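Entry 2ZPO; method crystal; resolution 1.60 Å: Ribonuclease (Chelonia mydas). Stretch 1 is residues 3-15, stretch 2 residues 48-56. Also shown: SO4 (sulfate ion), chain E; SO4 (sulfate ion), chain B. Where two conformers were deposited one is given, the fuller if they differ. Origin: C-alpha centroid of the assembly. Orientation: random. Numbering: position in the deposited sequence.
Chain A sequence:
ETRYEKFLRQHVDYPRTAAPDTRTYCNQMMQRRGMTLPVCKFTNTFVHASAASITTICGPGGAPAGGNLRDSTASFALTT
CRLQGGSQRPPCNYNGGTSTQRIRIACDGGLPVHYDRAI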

ATOM      1  N   ARG A   3      14.505  -1.075  -2.814  1.00 18.83           N
ATOM      2  CA  ARG A   3      13.145  -1.213  -3.337  0.60 18.72           C
ATOM      3  C   ARG A   3      12.261  -1.767  -2.221  1.00 18.73           C
ATOM      4  O   ARG A   3      11.099  -1.379  -2.083  1.00 18.06           O
ATOM      5  N   TYR A   4      12.830  -2.645  -1.409  1.00 18.79           N
ATOM      6  CA  TYR A   4      12.087  -3.202  -0.275  1.00 17.57           C
ATOM      7  C   TYR A   4      11.693  -2.116   0.704  1.00 17.38           C
ATOM      8  O   TYR A   4      10.519  -2.042   1.107  1.00 15.66           O
ATOM      9  N   GLU A   5      12.642  -1.247   1.073  1.00 16.66           N
ATOM     10  CA  GLU A   5      12.361  -0.129   1.965  1.00 17.01           C
ATOM     11  C   GLU A   5      11.279   0.784   1.382  1.00 15.79           C
ATOM     12  O   GLU A   5      10.444   1.297   2.109  1.00 16.03           O
ATOM     13  N   LYS A   6      11.318   0.986   0.064  1.00 15.54           N
ATOM     14  CA  LYS A   6      10.309   1.838  -0.590  1.00 15.44           C
ATOM     15  C   LYS A   6       8.930   1.190  -0.509  1.00 15.53           C
ATOM     16  O   LYS A   6       7.932   1.875  -0.312  1.00 15.59           O
ATOM     17  N   PHE A   7       8.898  -0.129  -0.626  1.00 14.03           N
ATOM     18  CA  PHE A   7       7.631  -0.853  -0.498  1.00 14.38           C
ATOM     19  C   PHE A   7       7.052  -0.693   0.916  1.00 13.72           C
ATOM     20  O   PHE A   7       5.859  -0.420   1.061  1.00 13.91           O
ATOM     21  N   LEU A   8       7.860  -0.890   1.954  1.00 14.77           N
ATOM     22  CA  LEU A   8       7.394  -0.659   3.317  1.00 14.84           C
ATOM     23  C   LEU A   8       6.933   0.786   3.527  1.00 14.63           C
ATOM     24  O   LEU A   8       5.916   1.026   4.157  1.00 14.59           O
ATOM     25  N   ARG A   9       7.702   1.746   3.006  1.00 14.15           N
ATOM     26  CA  ARG A   9       7.378   3.151   3.235  1.00 15.09           C
ATOM     27  C   ARG A   9       6.042   3.513   2.608  1.00 15.00           C
ATOM     28  O   ARG A   9       5.221   4.186   3.235  1.00 15.68           O
ATOM     29  N   GLN A  10       5.829   3.046   1.387  1.00 16.04           N
ATOM     30  CA  GLN A  10       4.631   3.352   0.620  1.00 15.82           C
ATOM     31  C   GLN A  10       3.393   2.526   1.044  1.00 16.59           C
ATOM     32  O   GLN A  10       2.262   3.046   0.995  1.00 16.76           O
ATOM     33  N   HIS A  11       3.609   1.279   1.489  1.00 15.40           N
ATOM     34  CA  HIS A  11       2.479   0.318   1.569  1.00 15.47           C
ATOM     35  C   HIS A  11       2.245  -0.422   2.887  1.00 15.67           C
ATOM     36  O   HIS A  11       1.273  -1.190   2.987  1.00 16.91           O
ATOM     37  N   VAL A  12       3.107  -0.240   3.882  1.00 15.28           N
ATOM     38  CA  VAL A  12       2.959  -0.976   5.137  1.00 15.76           C
ATOM     39  C   VAL A  12       2.701   0.005   6.299  1.00 17.27           C
ATOM     40  O   VAL A  12       3.529   0.890   6.588  1.00 17.42           O
ATOM     41  N   ASP A  13       1.552  -0.148   6.954  1.00 17.06           N
ATOM     42  CA  ASP A  13       1.233   0.667   8.124  1.00 18.14           C
ATOM     43  C   ASP A  13       0.680  -0.258   9.180  1.00 19.26           C
ATOM     44  O   ASP A  13      -0.509  -0.566   9.186  1.00 18.35           O
ATOM     45  N   TYR A  14       1.571  -0.720  10.054  1.00 20.91           N
ATOM     46  CA  TYR A  14       1.191  -1.712  11.041  1.00 22.05           C
ATOM     47  C   TYR A  14       1.933  -1.515  12.375  1.00 23.18           C
ATOM     48  O   TYR A  14       3.157  -1.476  12.369  1.00 23.77           O
ATOM     49  N   PRO A  15       1.182  -1.423  13.505  1.00 24.52           N
ATOM     50  CA  PRO A  15      -0.293  -1.359  13.567  1.00 25.17           C
ATOM     51  C   PRO A  15      -0.804  -0.114  12.842  1.00 24.99           C
ATOM     52  O   PRO A  15      -0.016   0.827  12.636  1.00 26.37           O
ATOM     53  N   HIS A  48      -2.368  -3.168   6.468  1.00 13.44           N
ATOM     54  CA  HIS A  48      -2.200  -3.185   7.942  1.00 13.71           C
ATOM     55  C   HIS A  48      -1.849  -4.587   8.414  1.00 13.09           C
ATOM     56  O   HIS A  48      -2.631  -5.281   9.078  1.00 13.87           O
ATOM     57  N   ALA A  49      -0.651  -5.005   8.036  1.00 12.77           N
ATOM     58  CA  ALA A  49      -0.068  -6.276   8.483  1.00 12.01           C
ATOM     59  C   ALA A  49       1.435  -6.014   8.535  1.00 12.81           C
ATOM     60  O   ALA A  49       1.934  -5.066   7.932  1.00 12.38           O
ATOM     61  N   SER A  50       2.151  -6.866   9.244  1.00 12.38           N
ATOM     62  CA  SER A  50       3.592  -6.663   9.363  1.00 13.12           C
ATOM     63  C   SER A  50       4.347  -6.911   8.056  1.00 13.20           C
ATOM     64  O   SER A  50       3.878  -7.591   7.132  1.00 12.77           O
ATOM     65  N   ALA A  51       5.561  -6.362   8.000  1.00 14.26           N
ATOM     66  CA  ALA A  51       6.419  -6.621   6.861  1.00 14.84           C
ATOM     67  C   ALA A  51       6.610  -8.116   6.636  1.00 14.01           C
ATOM     68  O   ALA A  51       6.583  -8.579   5.498  1.00 14.88           O
ATOM     69  N   ALA A  52       6.790  -8.880   7.728  1.00 13.87           N
ATOM     70  CA  ALA A  52       6.933 -10.334   7.665  1.00 14.05           C
ATOM     71  C   ALA A  52       5.684 -11.002   7.091  1.00 13.98           C
ATOM     72  O   ALA A  52       5.773 -11.857   6.231  1.00 14.87           O
ATOM     73  N   SER A  53       4.510 -10.559   7.537  1.00 12.13           N
ATOM     74  CA  SER A  53       3.263 -11.105   6.986  1.00 12.65           C
ATOM     75  C   SER A  53       3.112 -10.885   5.495  1.00 13.36           C
ATOM     76  O   SER A  53       2.604 -11.760   4.765  1.00 13.81           O
ATOM     77  N   ILE A  54       3.537  -9.719   5.040  1.00 12.82           N
ATOM     78  CA  ILE A  54       3.456  -9.387   3.612  1.00 14.75           C
ATOM     79  C   ILE A  54       4.545 -10.086   2.819  1.00 15.23           C
ATOM     80  O   ILE A  54       4.276 -10.620   1.753  1.00 16.13           O
ATOM     81  N   THR A  55       5.754 -10.169   3.363  1.00 16.39           N
ATOM     82  CA  THR A  55       6.858 -10.858   2.680  1.00 17.02           C
ATOM     83  C   THR A  55       6.615 -12.347   2.376  1.00 17.07           C
ATOM     84  O   THR A  55       7.084 -12.884   1.352  1.00 18.65           O
ATOM     85  N   THR A  56       5.828 -13.015   3.216  1.00 16.39           N
ATOM     86  CA  THR A  56       5.597 -14.423   2.976  0.50 16.48           C
ATOM     87  C   THR A  56       4.757 -14.633   1.712  1.00 15.91           C
ATOM     88  O   THR A  56       4.735 -15.729   1.190  1.00 16.23           O
TER

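H48 opens the contact with its one direct polar link. Its CA-to-CB bond points sideways, and chi1 of -47° (m) with chi2 of -53° brings H48 ND1 to 2.9 Å from D13 O; the N-H...O angle of 159° supports a hydrogen bond with the imidazole as donor, and the acceptor lies at the ring edge, near its plane, as a ring N-H requires. The same carbonyl receives a CA-H...O contact, H48 CA to D13 O at 3.4 Å with 153° at the hydrogen. D13, chi1 t, adds a side-chain approach of 3.8 Å between D13 OD2 and H48 CE1, while H48 NE2 is satisfied elsewhere in the structure.

A49 turns its methyl away, so its backbone makes the contact: A49 O lies 3.3 Å from Y14 CB and 3.4 Å from V12 CG1. Y14 points toward stretch 2 with chi1 t and chi2 80°, an arrangement that lays one ring face over S50 N, 3.7 Å from Y14 CG.

S50, at the N-cap position, points sideways in rotamer p. Its OG accepts from the backbone of the following helix, S53 N to S50 OG being 3.0 Å at 161°; the hydroxyl thus caps a free helical N-H, while S50 CB comes within 4.0 Å of Y14 CD2.

A51 points toward stretch 1, and its methyl is met by two side chains of helix 3-11. L8 (chi1 m, chi2 t) brings CD2 to 3.6 Å from A51 CB; Y4 (chi1 t) brings OH to 3.3 Å from the same A51 CB. Both start sideways, but their ends come nearer, helping to span helix axes that approach no closer than 11.8 Å.

A52 points away and S53 is out of reach, so neither contributes. One turn beyond S50, I54 points inward as m,t. Its two ends meet different partners: I54 CD1 is 3.6 Å from V12 CG2, with V12 in rotamer t, and I54 CG2 is 3.7 Å from F7 CE1, where F7 (chi1 t) also points inward.

T55, sideways and m, donates through OG1 to its own helix, T55 OG1 to A51 O at 2.8 Å. The same T55 OG1 lies at the edge of the Y4 ring, near its plane, 3.7 Å from Y4 CE1. T56 stays out of reach.

Neither sulfate bridges the stretches. H11 leads its side-chain end away from stretch 2 and donates from NE2 to O1 of the chain B sulfate at 2.9 Å (158°); R3 N donates to O4 of the chain E sulfate at 3.1 Å.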

ATOM      1  CB  ARG A   3      13.111  -2.114  -4.561  0.60 18.92           C
ATOM      2  CG  ARG A   3      13.734  -1.470  -5.833  0.60 18.50           C
ATOM      3  CD  ARG A   3      13.602  -2.386  -7.019  0.60 18.14           C
ATOM      4  NE  ARG A   3      14.390  -3.599  -6.834  0.60 19.31           N
ATOM      5  CZ  ARG A   3      14.161  -4.741  -7.471  0.60 19.80           C
ATOM      6  NH1 ARG A   3      13.156  -4.854  -8.334  0.60 20.39           N
ATOM      7  NH2 ARG A   3      14.937  -5.775  -7.230  0.60 18.93           N
ATOM      8  CB  TYR A   4      12.909  -4.302   0.410  1.00 17.51           C
ATOM      9  CG  TYR A   4      12.244  -4.871   1.639  1.00 16.37           C
ATOM     10  CD1 TYR A   4      11.125  -5.702   1.522  1.00 14.81           C
ATOM     11  CD2 TYR A   4      12.684  -4.539   2.900  1.00 16.50           C
ATOM     12  CE1 TYR A   4      10.497  -6.215   2.668  1.00 16.27           C
ATOM     13  CE2 TYR A   4      12.083  -5.049   4.036  1.00 17.91           C
ATOM     14  CZ  TYR A   4      10.987  -5.880   3.914  1.00 15.35           C
ATOM     15  OH  TYR A   4      10.390  -6.375   5.078  1.00 16.20           O
ATOM     16  CB  GLU A   5      13.626   0.685   2.266  1.00 17.83           C
ATOM     17  CG  GLU A   5      14.546  -0.035   3.244  1.00 20.80           C
ATOM     18  CD  GLU A   5      15.863   0.677   3.439  1.00 24.32           C
ATOM     19  OE1 GLU A   5      16.321   1.350   2.482  1.00 25.84           O
ATOM     20  OE2 GLU A   5      16.445   0.516   4.540  1.00 25.97           O
ATOM     21  CB  LYS A   6      10.679   2.101  -2.045  1.00 15.70           C
ATOM     22  CG  LYS A   6       9.612   2.912  -2.813  1.00 18.83           C
ATOM     23  CD  LYS A   6      10.164   3.394  -4.128  1.00 22.62           C
ATOM     24  CE  LYS A   6       9.110   4.217  -4.879  1.00 26.04           C
ATOM     25  NZ  LYS A   6       9.748   5.000  -5.993  1.00 27.69           N
ATOM     26  CB  PHE A   7       7.780  -2.334  -0.850  1.00 12.48           C
ATOM     27  CG  PHE A   7       6.493  -3.116  -0.702  1.00 11.73           C
ATOM     28  CD1 PHE A   7       6.154  -3.691   0.523  1.00 15.82           C
ATOM     29  CD2 PHE A   7       5.604  -3.246  -1.784  1.00 13.63           C
ATOM     30  CE1 PHE A   7       4.952  -4.405   0.670  1.00 15.22           C
ATOM     31  CE2 PHE A   7       4.416  -3.979  -1.668  1.00 11.16           C
ATOM     32  CZ  PHE A   7       4.074  -4.544  -0.424  1.00 13.90           C
ATOM     33  CB  LEU A   8       8.498  -0.986   4.334  1.00 15.20           C
ATOM     34  CG  LEU A   8       9.047  -2.406   4.332  1.00 18.57           C
ATOM     35  CD1 LEU A   8       9.953  -2.546   5.553  1.00 19.97           C
ATOM     36  CD2 LEU A   8       7.978  -3.465   4.347  1.00 16.15           C
ATOM     37  CB  ARG A   9       8.479   4.042   2.637  1.00 15.56           C
ATOM     38  CG  ARG A   9       8.144   5.544   2.657  1.00 16.57           C
ATOM     39  CD  ARG A   9       9.333   6.412   2.207  1.00 15.93           C
ATOM     40  NE  ARG A   9       9.877   6.072   0.891  1.00 19.24           N
ATOM     41  CZ  ARG A   9       9.383   6.515  -0.262  1.00 20.23           C
ATOM     42  NH1 ARG A   9       8.326   7.312  -0.264  1.00 20.82           N
ATOM     43  NH2 ARG A   9       9.948   6.154  -1.414  1.00 22.44           N
ATOM     44  CB  GLN A  10       4.875   3.178  -0.881  1.00 15.98           C
ATOM     45  CG  GLN A  10       5.819   4.237  -1.478  1.00 17.24           C
ATOM     46  CD  GLN A  10       5.804   4.301  -2.984  1.00 21.31           C
ATOM     47  OE1 GLN A  10       5.735   5.390  -3.559  1.00 24.70           O
ATOM     48  NE2 GLN A  10       5.897   3.161  -3.636  1.00 18.79           N
ATOM     49  CB  HIS A  11       2.579  -0.708   0.435  1.00 14.37           C
ATOM     50  CG  HIS A  11       2.546  -0.105  -0.936  1.00 15.85           C
ATOM     51  ND1 HIS A  11       1.432   0.536  -1.449  1.00 13.73           N
ATOM     52  CD2 HIS A  11       3.502  -0.015  -1.887  1.00 16.12           C
ATOM     53  CE1 HIS A  11       1.702   0.974  -2.669  1.00 16.04           C
ATOM     54  NE2 HIS A  11       2.952   0.643  -2.962  1.00 16.00           N
ATOM     55  CB  VAL A  12       4.169  -1.918   5.420  1.00 15.36           C
ATOM     56  CG1 VAL A  12       3.992  -2.626   6.763  1.00 15.92           C
ATOM     57  CG2 VAL A  12       4.359  -2.934   4.279  1.00 17.13           C
ATOM     58  CB  ASP A  13       0.234   1.762   7.784  1.00 17.99           C
ATOM     59  CG  ASP A  13      -0.138   2.607   8.995  1.00 18.74           C
ATOM     60  OD1 ASP A  13       0.769   2.869   9.817  1.00 19.28           O
ATOM     61  OD2 ASP A  13      -1.318   3.001   9.102  1.00 17.27           O
ATOM     62  CB  TYR A  14       1.472  -3.119  10.496  1.00 21.75           C
ATOM     63  CG  TYR A  14       1.231  -4.147  11.565  1.00 23.00           C
ATOM     64  CD1 TYR A  14      -0.068  -4.575  11.855  1.00 24.55           C
ATOM     65  CD2 TYR A  14       2.294  -4.634  12.328  1.00 22.34           C
ATOM     66  CE1 TYR A  14      -0.303  -5.488  12.876  1.00 26.57           C
ATOM     67  CE2 TYR A  14       2.069  -5.542  13.352  1.00 24.28           C
ATOM     68  CZ  TYR A  14       0.771  -5.965  13.603  1.00 25.49           C
ATOM     69  OH  TYR A  14       0.552  -6.876  14.598  1.00 29.98           O
ATOM     70  CB  PRO A  15      -0.599  -1.255  15.079  1.00 25.56           C
ATOM     71  CG  PRO A  15       0.677  -1.720  15.764  1.00 25.86           C
ATOM     72  CD  PRO A  15       1.799  -1.388  14.849  1.00 25.32           C
ATOM     73  CB  HIS A  48      -3.443  -2.612   8.641  1.00 14.65           C
ATOM     74  CG  HIS A  48      -3.894  -1.330   8.027  1.00 14.61           C
ATOM     75  ND1 HIS A  48      -3.038  -0.259   7.852  1.00 14.13           N
ATOM     76  CD2 HIS A  48      -5.077  -0.970   7.462  1.00 15.42           C
ATOM     77  CE1 HIS A  48      -3.689   0.721   7.243  1.00 13.64           C
ATOM     78  NE2 HIS A  48      -4.925   0.313   6.998  1.00 13.31           N
ATOM     79  CB  ALA A  49      -0.358  -7.375   7.483  1.00 13.52           C
ATOM     80  CB  SER A  50       4.156  -7.578  10.455  1.00 13.20           C
ATOM     81  OG  SER A  50       4.151  -8.924  10.057  1.00 12.99           O
ATOM     82  CB  ALA A  51       7.780  -5.900   7.050  1.00 15.43           C
ATOM     83  CB  ALA A  52       7.275 -10.907   9.041  1.00 15.47           C
ATOM     84  CB  SER A  53       2.057 -10.486   7.703  1.00 11.92           C
ATOM     85  OG  SER A  53       2.018 -11.011   9.026  1.00 14.82           O
ATOM     86  CB  ILE A  54       3.416  -7.866   3.384  1.00 14.12           C
ATOM     87  CG1 ILE A  54       2.174  -7.281   4.100  1.00 15.21           C
ATOM     88  CG2 ILE A  54       3.369  -7.519   1.863  1.00 14.69           C
ATOM     89  CD1 ILE A  54       2.232  -5.791   4.337  1.00 15.43           C
ATOM     90  CB  THR A  55       8.194 -10.635   3.432  1.00 18.05           C
ATOM     91  OG1 THR A  55       8.467  -9.232   3.503  1.00 18.13           O
ATOM     92  CG2 THR A  55       9.334 -11.379   2.758  1.00 19.70           C
ATOM     93  CB  THR A  56       4.969 -15.120   4.178  0.50 16.81           C
ATOM     94  OG1 THR A  56       4.946 -16.527   3.936  0.50 16.00           O
ATOM     95  CG2 THR A  56       3.560 -14.623   4.413  0.50 17.15           C
TER
HETATM   96  S   SO4 E 123      17.547  -2.688  -4.693  1.00 26.18           S
HETATM   97  O1  SO4 E 123      17.715  -1.297  -4.275  1.00 31.50           O
HETATM   98  O2  SO4 E 123      17.279  -2.745  -6.118  1.00 28.67           O
HETATM   99  O3  SO4 E 123      18.706  -3.485  -4.292  1.00 30.41           O
HETATM  100  O4  SO4 E 123      16.333  -3.199  -4.037  1.00 29.16           O
HETATM  101  S   SO4 B 120       4.369   0.738  -6.236  1.00 31.24           S
HETATM  102  O1  SO4 B 120       4.033   1.887  -5.398  1.00 31.31           O
HETATM  103  O2  SO4 B 120       4.096   1.013  -7.646  1.00 35.13           O
HETATM  104  O3  SO4 B 120       5.798   0.370  -6.103  1.00 32.24           O
HETATM  105  O4  SO4 B 120       3.522  -0.380  -5.864  1.00 29.13           O